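Local coordinates for DUF1893 domain-containing protein (Thermotoga maritima, PDB 1VK9) that is of unknown function but has a cytidine deaminase-like fold, binds zinc and has been found ADP-ribosylated, at residues S31-S36 against L65-M70; V71-A76 against K129-M134; P84-A89 against G104-Y109. All blocks are in the same frame, centred on the assembly; numbering follows the deposited sequence.

Interaction 1: residues S31-S36 against L65-M70; sequences SLLAYS and LVIDKM
Leu32 and Val66 meet on one face of a pair of antiparallel strands. Leu32 CD1 lies 3.6 Å from Val66 CG1, and the two side chains cross obliquely. The same methyl comes to Asp68, with Leu32 CD1 4.0 Å from Asp68 CG. Leu32 CG is anti to the backbone N (chi1 -177°), from where CD1 can reach Val66. Ala34 continues this face and brings CB to 4.3 Å from Val66 CG2.

The other face carries Leu33, Tyr35, Leu65 and Ile67. Leu33 CD2 is 4.2 Å from Ile67 CD1. Tyr35 touches Leu65 through its CB, which is 4.2 Å from Leu65 CD1; the phenol ring leads away from segment 65-70.

The backbones set this register. Leu33 and Ile67 form one hydrogen-bonded pair, with Ile67 N 2.8 Å from Leu33 O and Leu33 N bonded to Ile67 O in return. Tyr35 and Leu65 form another, also bonded in both directions. A further bond joins Lys69 N to Ser31 O at 3.2 Å. Here Lys69 CD touches Ser31 CB (4.0 Å), and the rest of the lysine leads away.

Further out, Ser31 and Leu32 both face Ser43 in a classic beta bulge, and Ser31 OG bonds to Asp45 O. Helix 49-57 packs on Leu32 and Asp68. Helix 15-27 packs on Tyr35 and Ile67.

The middle of the contact is thus apolar on both faces and is sealed by backbone bonds. Its polar end lies at Ser31, Asp68 and Lys69. There Asp68 OD1 is linked covalently to an unidentified ligand, which also bonds to Ser31 O. The link is consistent with the reported ADP-ribosylation, and Asp68 may be the point of attachment, though the group is unidentified.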
loop_
_atom_site.group_PDB
_atom_site.type_symbol
_atom_site.label_atom_id
_atom_site.label_comp_id
_atom_site.label_asym_id
_atom_site.label_seq_id
_atom_site.Cartn_x
_atom_site.Cartn_y
_atom_site.Cartn_z
ATOM N N SER A 31 11.490 -1.395 -2.651
ATOM C CA SER A 31 10.702 -1.026 -1.478
ATOM C C SER A 31 9.191 -0.925 -1.775
ATOM O O SER A 31 8.364 -0.915 -0.845
ATOM C CB SER A 31 11.260 0.232 -0.800
ATOM O OG SER A 31 11.108 1.389 -1.595
ATOM N N LEU A 32 8.870 -0.846 -3.075
ATOM C CA LEU A 32 7.510 -0.805 -3.614
ATOM C C LEU A 32 7.489 -1.357 -5.040
ATOM O O LEU A 32 8.391 -1.106 -5.832
ATOM C CB LEU A 32 6.974 0.624 -3.606
ATOM C CG LEU A 32 5.540 0.943 -4.048
ATOM C CD1 LEU A 32 4.508 0.117 -3.298
ATOM C CD2 LEU A 32 5.248 2.426 -3.859
ATOM N N LEU A 33 6.456 -2.118 -5.362
ATOM C CA LEU A 33 6.297 -2.666 -6.700
ATOM C C LEU A 33 4.812 -2.760 -7.031
ATOM O O LEU A 33 4.013 -3.189 -6.172
ATOM C CB LEU A 33 6.942 -4.049 -6.780
ATOM C CG LEU A 33 6.642 -4.914 -8.000
ATOM C CD1 LEU A 33 7.321 -4.374 -9.221
ATOM C CD2 LEU A 33 7.112 -6.312 -7.742
ATOM N N ALA A 34 4.430 -2.336 -8.242
ATOM C CA ALA A 34 3.109 -2.684 -8.769
ATOM C C ALA A 34 3.285 -3.606 -9.973
ATOM O O ALA A 34 4.119 -3.344 -10.851
ATOM C CB ALA A 34 2.318 -1.468 -9.109
ATOM N N TYR A 35 2.521 -4.698 -9.986
ATOM C CA TYR A 35 2.723 -5.791 -10.943
ATOM C C TYR A 35 1.414 -6.293 -11.588
ATOM O O TYR A 35 0.407 -6.521 -10.899
ATOM C CB TYR A 35 3.457 -6.930 -10.250
ATOM C CG TYR A 35 3.882 -8.079 -11.142
ATOM C CD1 TYR A 35 5.087 -8.035 -11.860
ATOM C CD2 TYR A 35 3.100 -9.229 -11.248
ATOM C CE1 TYR A 35 5.492 -9.104 -12.665
ATOM C CE2 TYR A 35 3.496 -10.299 -12.052
ATOM C CZ TYR A 35 4.692 -10.228 -12.758
ATOM O OH TYR A 35 5.075 -11.296 -13.544
ATOM N N SER A 36 1.430 -6.468 -12.910
ATOM C CA SER A 36 0.224 -6.893 -13.626
ATOM C C SER A 36 0.436 -8.153 -14.462
ATOM O O SER A 36 -0.458 -8.618 -15.147
ATOM C CB SER A 36 -0.284 -5.758 -14.516
ATOM O OG SER A 36 0.623 -5.569 -15.585
ATOM N N LEU A 65 -1.294 -6.139 -8.715
ATOM C CA LEU A 65 -1.015 -6.293 -7.296
ATOM C C LEU A 65 0.105 -5.353 -6.885
ATOM O O LEU A 65 0.954 -4.990 -7.716
ATOM C CB LEU A 65 -0.686 -7.744 -6.940
ATOM C CG LEU A 65 0.525 -8.372 -7.586
ATOM C CD1 LEU A 65 1.706 -8.257 -6.663
ATOM C CD2 LEU A 65 0.218 -9.803 -7.835
ATOM N N VAL A 66 0.091 -4.955 -5.613
ATOM C CA VAL A 66 1.139 -4.109 -5.050
ATOM C C VAL A 66 1.884 -4.845 -3.953
ATOM O O VAL A 66 1.264 -5.439 -3.085
ATOM C CB VAL A 66 0.551 -2.814 -4.455
ATOM C CG1 VAL A 66 1.617 -2.032 -3.673
ATOM C CG2 VAL A 66 -0.100 -1.970 -5.551
ATOM N N ILE A 67 3.213 -4.805 -4.000
ATOM C CA ILE A 67 4.047 -5.255 -2.884
ATOM C C ILE A 67 4.716 -4.065 -2.207
ATOM O O ILE A 67 5.255 -3.184 -2.862
ATOM C CB ILE A 67 5.109 -6.293 -3.338
ATOM C CG1 ILE A 67 4.432 -7.492 -4.010
ATOM C CG2 ILE A 67 5.972 -6.742 -2.128
ATOM C CD1 ILE A 67 5.406 -8.505 -4.549
ATOM N N ASP A 68 4.687 -4.047 -0.890
ATOM C CA ASP A 68 5.239 -2.940 -0.139
ATOM C C ASP A 68 5.990 -3.462 1.094
ATOM O O ASP A 68 5.552 -4.405 1.747
ATOM C CB ASP A 68 4.108 -1.986 0.255
ATOM C CG ASP A 68 4.610 -0.619 0.655
ATOM O OD1 ASP A 68 5.843 -0.437 0.753
ATOM O OD2 ASP A 68 3.853 0.334 0.896
ATOM N N LYS A 69 7.134 -2.850 1.387
ATOM C CA LYS A 69 8.031 -3.260 2.475
ATOM C C LYS A 69 7.370 -2.980 3.850
ATOM O O LYS A 69 7.443 -3.790 4.782
ATOM C CB LYS A 69 9.328 -2.454 2.353
ATOM C CG LYS A 69 10.635 -3.195 2.473
ATOM C CD LYS A 69 11.767 -2.158 2.364
ATOM C CE LYS A 69 13.119 -2.780 2.121
ATOM N NZ LYS A 69 13.783 -2.947 3.436
HETATM N N MSE A 70 6.714 -1.830 3.960
HETATM C CA MSE A 70 6.242 -1.346 5.232
HETATM C C MSE A 70 4.915 -0.630 5.019
HETATM O O MSE A 70 4.882 0.468 4.460
HETATM C CB MSE A 70 7.292 -0.389 5.812
HETATM C CG MSE A 70 6.940 0.227 7.173
HETATM SE SE MSE A 70 6.756 -1.117 8.629
HETATM C CE MSE A 70 8.711 -1.774 8.887
#

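Interaction 2: residues V71-A76 against K129-M134; sequences VGKAAA and KLVLEM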
loop_
_atom_site.group_PDB
_atom_site.type_symbol
_atom_site.label_atom_id
_atom_site.label_comp_id
_atom_site.label_asym_id
_atom_site.label_seq_id
_atom_site.Cartn_x
_atom_site.Cartn_y
_atom_site.Cartn_z
ATOM N N VAL A 71 3.815 -1.249 5.439
ATOM C CA VAL A 71 2.514 -0.656 5.184
ATOM C C VAL A 71 1.893 -0.113 6.468
ATOM O O VAL A 71 1.447 -0.877 7.345
ATOM C CB VAL A 71 1.580 -1.616 4.418
ATOM C CG1 VAL A 71 0.190 -1.027 4.262
ATOM C CG2 VAL A 71 2.128 -1.864 3.048
ATOM N N GLY A 72 1.895 1.214 6.583
ATOM C CA GLY A 72 1.241 1.882 7.693
ATOM C C GLY A 72 -0.100 2.424 7.241
ATOM O O GLY A 72 -0.483 2.249 6.082
ATOM N N LYS A 73 -0.811 3.093 8.140
ATOM C CA LYS A 73 -2.093 3.709 7.789
ATOM C C LYS A 73 -1.994 4.689 6.607
ATOM O O LYS A 73 -2.870 4.721 5.721
ATOM C CB LYS A 73 -2.668 4.427 8.993
ATOM C CG LYS A 73 -4.132 4.323 9.110
ATOM C CD LYS A 73 -4.593 5.117 10.304
ATOM C CE LYS A 73 -6.049 5.357 10.195
ATOM N NZ LYS A 73 -6.661 5.317 11.504
ATOM N N ALA A 74 -0.929 5.489 6.600
ATOM C CA ALA A 74 -0.738 6.439 5.521
ATOM C C ALA A 74 -0.705 5.721 4.162
ATOM O O ALA A 74 -1.538 6.038 3.317
ATOM C CB ALA A 74 0.470 7.257 5.745
ATOM N N ALA A 75 0.183 4.727 3.977
ATOM C CA ALA A 75 0.269 3.953 2.724
ATOM C C ALA A 75 -1.000 3.169 2.434
ATOM O O ALA A 75 -1.439 3.081 1.279
ATOM C CB ALA A 75 1.453 3.016 2.743
ATOM N N ALA A 76 -1.595 2.585 3.473
ATOM C CA ALA A 76 -2.853 1.857 3.298
ATOM C C ALA A 76 -3.906 2.754 2.623
ATOM O O ALA A 76 -4.584 2.321 1.697
ATOM C CB ALA A 76 -3.359 1.331 4.616
ATOM N N LYS A 129 1.993 8.853 13.230
ATOM C CA LYS A 129 1.408 9.588 14.353
ATOM C C LYS A 129 0.428 10.616 13.821
ATOM O O LYS A 129 -0.682 10.756 14.359
ATOM C CB LYS A 129 2.453 10.279 15.238
ATOM C CG LYS A 129 1.863 10.965 16.503
ATOM C CD LYS A 129 2.956 11.498 17.455
ATOM C CE LYS A 129 2.580 12.850 18.095
ATOM N NZ LYS A 129 3.786 13.685 18.353
ATOM N N LEU A 130 0.826 11.325 12.764
ATOM C CA LEU A 130 -0.044 12.299 12.124
ATOM C C LEU A 130 -1.434 11.718 11.800
ATOM O O LEU A 130 -2.461 12.296 12.169
ATOM C CB LEU A 130 0.632 12.840 10.862
ATOM C CG LEU A 130 -0.125 13.887 10.044
ATOM C CD1 LEU A 130 -0.571 15.102 10.913
ATOM C CD2 LEU A 130 0.707 14.320 8.829
ATOM N N VAL A 131 -1.469 10.562 11.141
ATOM C CA VAL A 131 -2.726 10.028 10.627
ATOM C C VAL A 131 -3.378 9.016 11.558
ATOM O O VAL A 131 -4.458 8.488 11.233
ATOM C CB VAL A 131 -2.553 9.413 9.213
ATOM C CG1 VAL A 131 -1.963 10.437 8.259
ATOM C CG2 VAL A 131 -1.688 8.149 9.261
ATOM N N LEU A 132 -2.735 8.746 12.703
ATOM C CA LEU A 132 -3.157 7.657 13.606
ATOM C C LEU A 132 -4.604 7.770 14.084
ATOM O O LEU A 132 -5.334 6.797 14.004
ATOM C CB LEU A 132 -2.211 7.495 14.807
ATOM C CG LEU A 132 -2.533 6.418 15.868
ATOM C CD1 LEU A 132 -2.027 5.024 15.486
ATOM C CD2 LEU A 132 -1.979 6.811 17.238
ATOM N N GLU A 133 -5.019 8.935 14.582
ATOM C CA GLU A 133 -6.403 9.053 15.039
ATOM C C GLU A 133 -7.390 9.651 13.947
ATOM O O GLU A 133 -8.485 10.122 14.248
ATOM C CB GLU A 133 -6.529 9.581 16.519
ATOM C CG GLU A 133 -5.841 8.726 17.643
ATOM C CD GLU A 133 -6.615 7.494 18.250
ATOM O OE1 GLU A 133 -7.870 7.461 18.311
ATOM O OE2 GLU A 133 -5.957 6.521 18.735
HETATM N N MSE A 134 -6.997 9.573 12.676
HETATM C CA MSE A 134 -7.841 9.969 11.565
HETATM C C MSE A 134 -8.539 8.764 10.940
HETATM O O MSE A 134 -7.933 7.705 10.806
HETATM C CB MSE A 134 -6.996 10.621 10.509
HETATM C CG MSE A 134 -6.610 12.032 10.824
HETATM SE SE MSE A 134 -5.464 12.851 9.432
HETATM C CE MSE A 134 -6.838 13.004 8.008
#
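Lys73 reaches across to the turn after helix 126-132 and grips two backbone carbonyls there. The shorter hydrogen bond runs from Lys73 NZ to Met134 O at 2.8 Å, with the donor tilted 20° from the carbonyl plane. The second runs from Lys73 NZ to Leu132 O at 3.2 Å. In this one the donor stands above the carbonyl plane, 45° out of it. The lysine chain is extended at chi2 and chi3 and bent at chi4 (144°), which places NZ within bonding distance of both oxygens. The end of helix 126-132 would probably add to the pull of Leu132 O on the ammonium group. Val131 O is bonded by Met134 N, which closes the turn that holds these carbonyls together.

The apolar part is small and centres on one methyl of Val131. Val131 CG2, set between its own backbone N and carbonyl carbon, points at the first turn of helix 73-82. Val131 CG2 lies 3.9 Å from Lys73 CB and 4.2 Å from Ala74 CB. Val131 CG2 also comes to 3.8 Å from Ala74 N. The aliphatic part of Lys73 goes on past this methyl, and Lys73 CD is 3.5 Å from Val131 O.

Gly72 is the N-cap residue of helix 73-82, and its carbonyl accepts from Ala76 N. The amides of Ala74 and Ala75 bond to oxygens of an unidentified ligand.

The contact joins the beginning of helix 73-82 to the end of helix 126-132. Ile140 of helix 137-145 touches Lys73, Val131 and Met134, and helix 94-102 adds Leu99 against Lys73 and Pro95 against Leu132. Just before the helix, Val71 bonds through its backbone to strand 86-93.

Interaction 3: residues P84-A89 against G104-Y109; sequences PDHIHA and GQSFSY. With ZN (zinc ion), chain E.
Pro84 O takes a hydrogen bond from Gln105 NE2 at 2.9 Å, with the donor above the carbonyl plane. Gln105 NE2 also bonds to Ser106 O. At His86 the ring lies between two serines. His86 ND1 is 2.8 Å from Ser106 OG and His86 NE2 2.7 Å from Ser108 OG, while Phe107 CA packs over one ring face in a CH-pi contact. Ile87 N bonds to Ser106 O, and Ile87 O takes Ser108 N. Ile87 CD1 packs 3.8 Å from Gln105 CG, the side chains crossing at about a right angle. An alanine in place of Gln105 would probably leave Pro84 O without this donor and open a gap beside Ile87.

His88 ND1 donates to Ser108 OG at 2.8 Å, close to its ring plane. This bond helps to fix the ring while His88 NE2 binds zinc at 2.1 Å. Ser108 OG stands between its own backbone N and carbonyl carbon (chi1 55°), where it reaches both rings. Asp110 and a water also bind this zinc. Ala89 N donates to Ser108 O. The parallel strands and helix 94-102 form a beta-alpha-beta unit of the cytidine deaminase-like fold, with a second-shell serine behind a metal-binding histidine.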
loop_
_atom_site.group_PDB
_atom_site.type_symbol
_atom_site.label_atom_id
_atom_site.label_comp_id
_atom_site.label_asym_id
_atom_site.label_seq_id
_atom_site.Cartn_x
_atom_site.Cartn_y
_atom_site.Cartn_z
ATOM N N PRO A 84 -6.054 -1.730 -5.835
ATOM C CA PRO A 84 -5.317 -2.882 -6.367
ATOM C C PRO A 84 -6.081 -4.178 -6.017
ATOM O O PRO A 84 -6.876 -4.163 -5.076
ATOM C CB PRO A 84 -3.983 -2.799 -5.633
ATOM C CG PRO A 84 -4.300 -2.112 -4.357
ATOM C CD PRO A 84 -5.403 -1.158 -4.637
ATOM N N ASP A 85 -5.862 -5.258 -6.760
ATOM C CA ASP A 85 -6.526 -6.525 -6.504
ATOM C C ASP A 85 -6.029 -7.069 -5.145
ATOM O O ASP A 85 -6.828 -7.561 -4.325
ATOM C CB ASP A 85 -6.234 -7.555 -7.620
ATOM C CG ASP A 85 -6.753 -7.141 -9.025
ATOM O OD1 ASP A 85 -7.270 -6.013 -9.239
ATOM O OD2 ASP A 85 -6.665 -7.915 -10.003
ATOM N N HIS A 86 -4.726 -6.957 -4.886
ATOM C CA HIS A 86 -4.161 -7.470 -3.658
ATOM C C HIS A 86 -2.964 -6.619 -3.247
ATOM O O HIS A 86 -2.225 -6.141 -4.119
ATOM C CB HIS A 86 -3.751 -8.914 -3.879
ATOM C CG HIS A 86 -3.202 -9.604 -2.668
ATOM N ND1 HIS A 86 -3.987 -10.346 -1.814
ATOM C CD2 HIS A 86 -1.931 -9.730 -2.213
ATOM C CE1 HIS A 86 -3.233 -10.869 -0.862
ATOM N NE2 HIS A 86 -1.981 -10.509 -1.080
ATOM N N ILE A 87 -2.780 -6.414 -1.938
ATOM C CA ILE A 87 -1.571 -5.786 -1.420
ATOM C C ILE A 87 -0.868 -6.817 -0.549
ATOM O O ILE A 87 -1.483 -7.392 0.355
ATOM C CB ILE A 87 -1.915 -4.553 -0.578
ATOM C CG1 ILE A 87 -2.736 -3.555 -1.391
ATOM C CG2 ILE A 87 -0.658 -3.895 -0.029
ATOM C CD1 ILE A 87 -3.543 -2.600 -0.547
ATOM N N HIS A 88 0.408 -7.076 -0.840
ATOM C CA HIS A 88 1.240 -7.909 0.020
ATOM C C HIS A 88 2.228 -7.014 0.721
ATOM O O HIS A 88 3.030 -6.368 0.075
ATOM C CB HIS A 88 2.012 -8.972 -0.762
ATOM C CG HIS A 88 2.883 -9.832 0.106
ATOM N ND1 HIS A 88 2.372 -10.732 1.016
ATOM C CD2 HIS A 88 4.230 -9.909 0.224
ATOM C CE1 HIS A 88 3.363 -11.341 1.644
ATOM N NE2 HIS A 88 4.504 -10.863 1.180
ATOM N N ALA A 89 2.151 -6.987 2.043
ATOM C CA ALA A 89 3.008 -6.162 2.877
ATOM C C ALA A 89 4.025 -7.056 3.574
ATOM O O ALA A 89 3.648 -8.036 4.228
ATOM C CB ALA A 89 2.161 -5.423 3.913
ATOM N N GLY A 104 -12.626 -4.110 3.164
ATOM C CA GLY A 104 -12.674 -5.342 2.404
ATOM C C GLY A 104 -11.636 -5.432 1.300
ATOM O O GLY A 104 -11.914 -5.988 0.251
ATOM N N GLN A 105 -10.458 -4.845 1.495
ATOM C CA GLN A 105 -9.358 -4.958 0.539
ATOM C C GLN A 105 -8.653 -6.296 0.767
ATOM O O GLN A 105 -8.509 -6.737 1.905
ATOM C CB GLN A 105 -8.381 -3.824 0.746
ATOM C CG GLN A 105 -7.065 -3.999 0.067
ATOM C CD GLN A 105 -7.126 -3.731 -1.430
ATOM O OE1 GLN A 105 -7.692 -2.736 -1.862
ATOM N NE2 GLN A 105 -6.533 -4.615 -2.219
ATOM N N SER A 106 -8.227 -6.951 -0.308
ATOM C CA SER A 106 -7.520 -8.223 -0.189
ATOM C C SER A 106 -6.049 -7.953 0.049
ATOM O O SER A 106 -5.421 -7.185 -0.681
ATOM C CB SER A 106 -7.697 -9.045 -1.445
ATOM O OG SER A 106 -6.728 -10.053 -1.492
ATOM N N PHE A 107 -5.498 -8.555 1.093
ATOM C CA PHE A 107 -4.110 -8.258 1.427
ATOM C C PHE A 107 -3.486 -9.420 2.208
ATOM O O PHE A 107 -4.198 -10.243 2.742
ATOM C CB PHE A 107 -4.009 -6.928 2.195
ATOM C CG PHE A 107 -4.505 -7.015 3.613
ATOM C CD1 PHE A 107 -5.863 -6.847 3.896
ATOM C CD2 PHE A 107 -3.618 -7.294 4.661
ATOM C CE1 PHE A 107 -6.341 -6.954 5.209
ATOM C CE2 PHE A 107 -4.082 -7.404 5.967
ATOM C CZ PHE A 107 -5.456 -7.229 6.251
ATOM N N SER A 108 -2.162 -9.484 2.243
ATOM C CA SER A 108 -1.467 -10.513 2.993
ATOM C C SER A 108 -0.231 -9.861 3.570
ATOM O O SER A 108 0.166 -8.799 3.086
ATOM C CB SER A 108 -1.105 -11.705 2.095
ATOM O OG SER A 108 -0.356 -11.278 0.975
ATOM N N TYR A 109 0.366 -10.476 4.598
ATOM C CA TYR A 109 1.521 -9.882 5.265
ATOM C C TYR A 109 2.487 -10.914 5.838
ATOM O O TYR A 109 2.112 -12.052 6.069
ATOM C CB TYR A 109 1.091 -8.879 6.346
ATOM C CG TYR A 109 0.202 -9.435 7.457
ATOM C CD1 TYR A 109 -1.198 -9.435 7.302
ATOM C CD2 TYR A 109 0.745 -9.935 8.659
ATOM C CE1 TYR A 109 -2.038 -9.938 8.274
ATOM C CE2 TYR A 109 -0.096 -10.436 9.659
ATOM C CZ TYR A 109 -1.495 -10.423 9.446
ATOM O OH TYR A 109 -2.387 -10.876 10.384
HETATM ZN ZN ZN E . 6.409 -11.428 1.725
HETATM O O HOH W 1 7.810 -9.806 1.172
#

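How the interactions relate
Interaction 1 is the most buried contact; interactions 2 and 3 are partly buried. Interactions 1 and 3 belong to one mixed sheet, because strand 65-68 lies beside strand 86-93 and Val66 probably bonds to both His86 and His88. Interaction 1 is antiparallel and largely apolar. Interaction 3 is parallel, with polar side chains and a zinc ion. Interaction 2 lies off the sheet and depends on one lysine and a few methyls between helices. Its first segment, 71-76, follows 65-70 directly in the chain, and Val71 packs on Ala89 of interaction 3. Asp68 and the start of helix 73-82 bring interactions 1 and 2 together at the unidentified ligand.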